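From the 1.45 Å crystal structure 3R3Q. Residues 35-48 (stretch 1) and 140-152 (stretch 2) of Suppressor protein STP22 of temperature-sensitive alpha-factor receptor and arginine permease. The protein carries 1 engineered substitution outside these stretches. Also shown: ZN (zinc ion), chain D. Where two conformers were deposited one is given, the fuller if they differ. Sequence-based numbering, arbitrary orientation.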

# COMPACT_ATOMS: atom_id res chain seq x y z
N HIS A 35 -10.68 7.28 8.61
CA HIS A 35 -9.58 7.91 9.31
C HIS A 35 -8.23 7.42 8.80
O HIS A 35 -7.33 8.21 8.54
N ASP A 36 -8.08 6.10 8.70
CA ASP A 36 -6.77 5.53 8.42
C ASP A 36 -6.32 5.85 7.01
O ASP A 36 -5.14 6.04 6.76
N SER A 37 -7.27 5.90 6.08
CA SER A 37 -6.97 6.27 4.70
C SER A 37 -6.49 7.72 4.61
O SER A 37 -5.49 8.02 3.96
N LEU A 38 -7.19 8.61 5.30
CA LEU A 38 -6.80 10.01 5.32
C LEU A 38 -5.45 10.23 6.02
O LEU A 38 -4.64 11.05 5.59
N ALA A 39 -5.18 9.48 7.08
CA ALA A 39 -3.89 9.59 7.73
C ALA A 39 -2.78 9.15 6.79
O ALA A 39 -1.71 9.77 6.76
N LEU A 40 -3.02 8.09 6.04
CA LEU A 40 -2.03 7.62 5.07
C LEU A 40 -1.76 8.71 4.04
O LEU A 40 -0.61 9.02 3.73
N LEU A 41 -2.82 9.30 3.50
CA LEU A 41 -2.67 10.32 2.46
C LEU A 41 -1.95 11.56 3.00
O LEU A 41 -1.14 12.17 2.30
N ASP A 42 -2.25 11.93 4.24
CA ASP A 42 -1.60 13.08 4.86
C ASP A 42 -0.11 12.87 5.09
O ASP A 42 0.67 13.82 5.01
N ASN A 43 0.28 11.65 5.39
CA ASN A 43 1.68 11.40 5.71
C ASN A 43 2.52 11.07 4.49
O ASN A 43 3.73 11.23 4.51
N PHE A 44 1.86 10.61 3.42
CA PHE A 44 2.53 10.27 2.17
C PHE A 44 1.90 10.99 0.98
O PHE A 44 0.95 10.50 0.37
N HIS A 45 2.43 12.16 0.67
CA HIS A 45 1.86 12.99 -0.38
C HIS A 45 2.02 12.38 -1.78
O HIS A 45 1.40 12.86 -2.73
N SER A 46 2.83 11.34 -1.89
CA SER A 46 3.04 10.65 -3.16
C SER A 46 1.99 9.57 -3.39
O SER A 46 2.06 8.82 -4.38
N LEU A 47 1.01 9.49 -2.49
CA LEU A 47 -0.07 8.51 -2.61
C LEU A 47 -1.38 9.26 -2.82
O LEU A 47 -1.54 10.39 -2.36
N ARG A 48 -2.31 8.65 -3.55
CA ARG A 48 -3.61 9.28 -3.80
C ARG A 48 -4.69 8.21 -3.91
O ARG A 48 -4.38 7.05 -4.20
N ALA A 140 -4.33 -2.59 16.70
CA ALA A 140 -3.13 -1.85 17.03
C ALA A 140 -2.27 -1.49 15.83
O ALA A 140 -1.17 -0.96 15.99
N MET A 141 -2.77 -1.77 14.63
CA MET A 141 -2.02 -1.46 13.43
C MET A 141 -2.83 -0.59 12.47
O MET A 141 -4.03 -0.40 12.67
N ASN A 142 -2.20 -0.09 11.42
CA ASN A 142 -2.88 0.80 10.49
C ASN A 142 -2.18 0.80 9.13
O ASN A 142 -1.23 0.06 8.93
N LEU A 143 -2.68 1.60 8.19
CA LEU A 143 -2.14 1.61 6.83
C LEU A 143 -0.75 2.23 6.78
O LEU A 143 0.11 1.78 6.01
N ILE A 144 -0.52 3.26 7.59
CA ILE A 144 0.79 3.90 7.64
C ILE A 144 1.88 2.89 8.02
O ILE A 144 2.96 2.87 7.41
N MET A 145 1.60 2.04 9.00
CA MET A 145 2.57 1.04 9.43
C MET A 145 2.92 0.08 8.31
O MET A 145 4.07 -0.33 8.19
N VAL A 146 1.94 -0.26 7.48
CA VAL A 146 2.19 -1.17 6.37
C VAL A 146 3.14 -0.51 5.36
O VAL A 146 4.09 -1.14 4.89
N VAL A 147 2.88 0.75 5.03
CA VAL A 147 3.74 1.46 4.09
C VAL A 147 5.14 1.71 4.66
O VAL A 147 6.13 1.56 3.95
N GLN A 148 5.23 2.04 5.95
CA GLN A 148 6.54 2.18 6.58
C GLN A 148 7.31 0.87 6.52
O GLN A 148 8.51 0.86 6.25
N GLU A 149 6.64 -0.25 6.76
CA GLU A 149 7.35 -1.52 6.67
C GLU A 149 7.81 -1.80 5.24
O GLU A 149 8.94 -2.25 5.02
N LEU A 150 6.95 -1.52 4.28
CA LEU A 150 7.29 -1.72 2.87
C LEU A 150 8.56 -0.95 2.53
O LEU A 150 9.47 -1.49 1.88
N MET A 151 8.63 0.29 2.96
CA MET A 151 9.81 1.10 2.72
C MET A 151 11.06 0.48 3.32
O MET A 151 12.15 0.54 2.72
N SER A 152 10.93 -0.13 4.49
CA SER A 152 12.08 -0.74 5.15
C SER A 152 12.51 -2.01 4.40
O SER A 152 13.70 -2.35 4.37

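Two helices, 35-43 and 143-152, pack through an apolar seam that is extended by the Phe44 ring just past the first helix and has no direct hydrogen bond across it; one water bridges the two stretches. The helix axes approach to 9.4 Å and their N-to-C directions differ by 41°, and the backbones come nearest at Leu40 and Ile144, whose CA atoms lie 5.3 Å apart. At this point Ile144 (chi1 m, chi2 t) sets off sideways, but its end comes nearer the first helix: Ile144 CD1 lies 3.8 Å from Ala39 CB and 3.7 Å from Ala39 O, so the small alanine side chain and the helix backbone both line its site. Leu40 (t, p) also starts sideways and turns its end inward, placing CD2 4.0 Å from Leu143 CB, and CD1 4.1 Å from Ile144 CG1 and 3.7 Å from Val147 CG2. Leu143 (m, t) points toward the first helix and sends CD1 to 3.8 Å from Asp36 O and 3.9 Å from Ser37 OG.

Phe44, the first residue to leave helical phi/psi, points its m side chain toward the second helix. Val147 (t) covers one face of the ring: Val147 CG1 is 3.7 Å from Phe44 CZ and sits nearly above the ring centre, a CH-pi contact. Gln148 CG lies near the ring plane at the edge, 4.3 Å from Phe44 CZ, while Met151 (m, t, p) approaches obliquely, its SD 3.8 Å from Phe44 CE2. A type I turn from Phe44 to Leu47, closed by Leu47 N to Phe44 O at 3.0 Å, leads into the strand, where Leu47 (m, t) points back toward the second helix with CD1 4.5 Å from Val147 CG2.

Polar groups gather near the start of the second helix. Asn142 (p) caps it, its OD1 accepting from Met145 N at 2.9 Å, while Asn142 CB packs 3.5 Å from Asp36 OD2. The bridging water donates to Asp36 O at 2.9 Å and accepts from Ile144 N at 3.3 Å, linking a carbonyl of one helix to an amide in the first turn of the other. Asp36 (m) points toward the second stretch; its OD1 accepts from His35 ND1 at 3.0 Å, and its OD2 is hydrogen-bonded elsewhere in the structure. His35 (t) makes no contact with the second stretch; its NE2 binds the zinc ion, ZN, at 2.0 Å, with two further ligand atoms from elsewhere in the structure.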

# COMPACT_ATOMS: atom_id res chain seq x y z
CB HIS A 35 -9.61 7.66 10.82
CG HIS A 35 -8.38 8.20 11.46
ND1 HIS A 35 -7.20 7.47 11.55
CD2 HIS A 35 -8.09 9.43 11.93
CE1 HIS A 35 -6.26 8.24 12.06
NE2 HIS A 35 -6.78 9.43 12.29
CB ASP A 36 -6.76 4.01 8.67
CG ASP A 36 -6.80 3.67 10.16
OD1 ASP A 36 -7.17 4.55 10.96
OD2 ASP A 36 -6.46 2.53 10.51
CB SER A 37 -8.18 6.03 3.80
OG SER A 37 -8.48 4.65 3.73
CB LEU A 38 -7.89 10.84 6.00
CG LEU A 38 -7.80 12.35 5.85
CD1 LEU A 38 -8.00 12.77 4.40
CD2 LEU A 38 -8.83 12.98 6.75
CB ALA A 39 -3.86 8.78 9.01
CB LEU A 40 -2.49 6.33 4.40
CG LEU A 40 -1.50 5.72 3.40
CD1 LEU A 40 -0.25 5.23 4.11
CD2 LEU A 40 -2.16 4.58 2.63
CB LEU A 41 -4.03 10.71 1.89
CG LEU A 41 -4.76 9.59 1.16
CD1 LEU A 41 -6.16 10.04 0.76
CD2 LEU A 41 -3.97 9.16 -0.06
CB ASP A 42 -2.26 13.40 6.20
CG ASP A 42 -3.19 14.56 6.12
OD1 ASP A 42 -3.57 14.94 4.99
OD2 ASP A 42 -3.54 15.10 7.19
CB ASN A 43 1.79 10.32 6.77
CG ASN A 43 1.39 10.82 8.14
OD1 ASN A 43 0.34 10.44 8.68
ND2 ASN A 43 2.20 11.71 8.71
CB PHE A 44 2.49 8.76 1.95
CG PHE A 44 3.21 7.98 3.01
CD1 PHE A 44 2.51 7.26 3.96
CD2 PHE A 44 4.59 7.95 3.04
CE1 PHE A 44 3.17 6.54 4.93
CE2 PHE A 44 5.27 7.23 4.01
CZ PHE A 44 4.55 6.53 4.96
CB HIS A 45 2.48 14.39 -0.35
CG HIS A 45 2.21 15.12 0.93
ND1 HIS A 45 3.07 16.08 1.43
CD2 HIS A 45 1.20 15.02 1.82
CE1 HIS A 45 2.58 16.55 2.57
NE2 HIS A 45 1.45 15.92 2.83
CB SER A 46 4.43 10.01 -3.18
OG SER A 46 4.57 9.09 -2.12
CB LEU A 47 -0.15 7.65 -1.34
CG LEU A 47 1.02 6.69 -1.12
CD1 LEU A 47 0.85 5.93 0.19
CD2 LEU A 47 1.19 5.72 -2.27
CB ARG A 48 -3.56 10.13 -5.06
CG ARG A 48 -2.86 9.48 -6.20
CD ARG A 48 -2.59 10.50 -7.30
NE ARG A 48 -1.82 9.88 -8.36
CZ ARG A 48 -0.50 9.77 -8.36
NH1 ARG A 48 0.12 9.17 -9.36
NH2 ARG A 48 0.21 10.28 -7.35
CB ALA A 140 -2.31 -2.63 18.05
CB MET A 141 -1.55 -2.76 12.77
CG MET A 141 -0.58 -3.53 13.66
SD MET A 141 0.08 -4.95 12.80
CE MET A 141 1.33 -5.48 13.95
CB ASN A 142 -2.99 2.22 11.08
CG ASN A 142 -1.64 2.85 11.34
OD1 ASN A 142 -0.69 2.64 10.60
ND2 ASN A 142 -1.55 3.62 12.42
CB LEU A 143 -3.08 2.36 5.89
CG LEU A 143 -4.51 1.80 5.81
CD1 LEU A 143 -5.37 2.73 4.97
CD2 LEU A 143 -4.52 0.39 5.22
CB ILE A 144 0.80 5.07 8.62
CG1 ILE A 144 -0.00 6.24 8.05
CG2 ILE A 144 2.23 5.52 8.90
CD1 ILE A 144 -0.35 7.29 9.09
CB MET A 145 2.06 0.28 10.65
CG MET A 145 1.94 1.16 11.88
SD MET A 145 1.25 0.22 13.25
CE MET A 145 2.61 -0.87 13.64
CB VAL A 146 0.88 -1.63 5.68
CG1 VAL A 146 1.19 -2.47 4.47
CG2 VAL A 146 0.01 -2.43 6.66
CB VAL A 147 3.09 2.76 3.61
CG1 VAL A 147 4.05 3.56 2.77
CG2 VAL A 147 1.81 2.42 2.83
CB GLN A 148 6.40 2.64 8.04
CG GLN A 148 5.86 4.06 8.17
CD GLN A 148 5.54 4.45 9.60
OE1 GLN A 148 5.11 3.63 10.41
NE2 GLN A 148 5.74 5.73 9.92
CB GLU A 149 6.52 -2.68 7.19
CG GLU A 149 7.30 -3.99 7.11
CD GLU A 149 6.80 -5.02 8.07
OE1 GLU A 149 6.39 -6.10 7.61
OE2 GLU A 149 6.78 -4.73 9.29
CB LEU A 150 6.14 -1.26 1.98
CG LEU A 150 6.31 -1.47 0.48
CD1 LEU A 150 6.60 -2.92 0.18
CD2 LEU A 150 5.06 -1.00 -0.24
CB MET A 151 9.62 2.51 3.28
CG MET A 151 8.62 3.33 2.48
SD MET A 151 8.12 4.80 3.39
CE MET A 151 9.64 5.71 3.44
CB SER A 152 11.77 -1.07 6.60
OG SER A 152 11.05 -2.29 6.70
ZN ZN D . -5.77 11.15 12.76
O HOH W 1 -3.33 4.58 8.56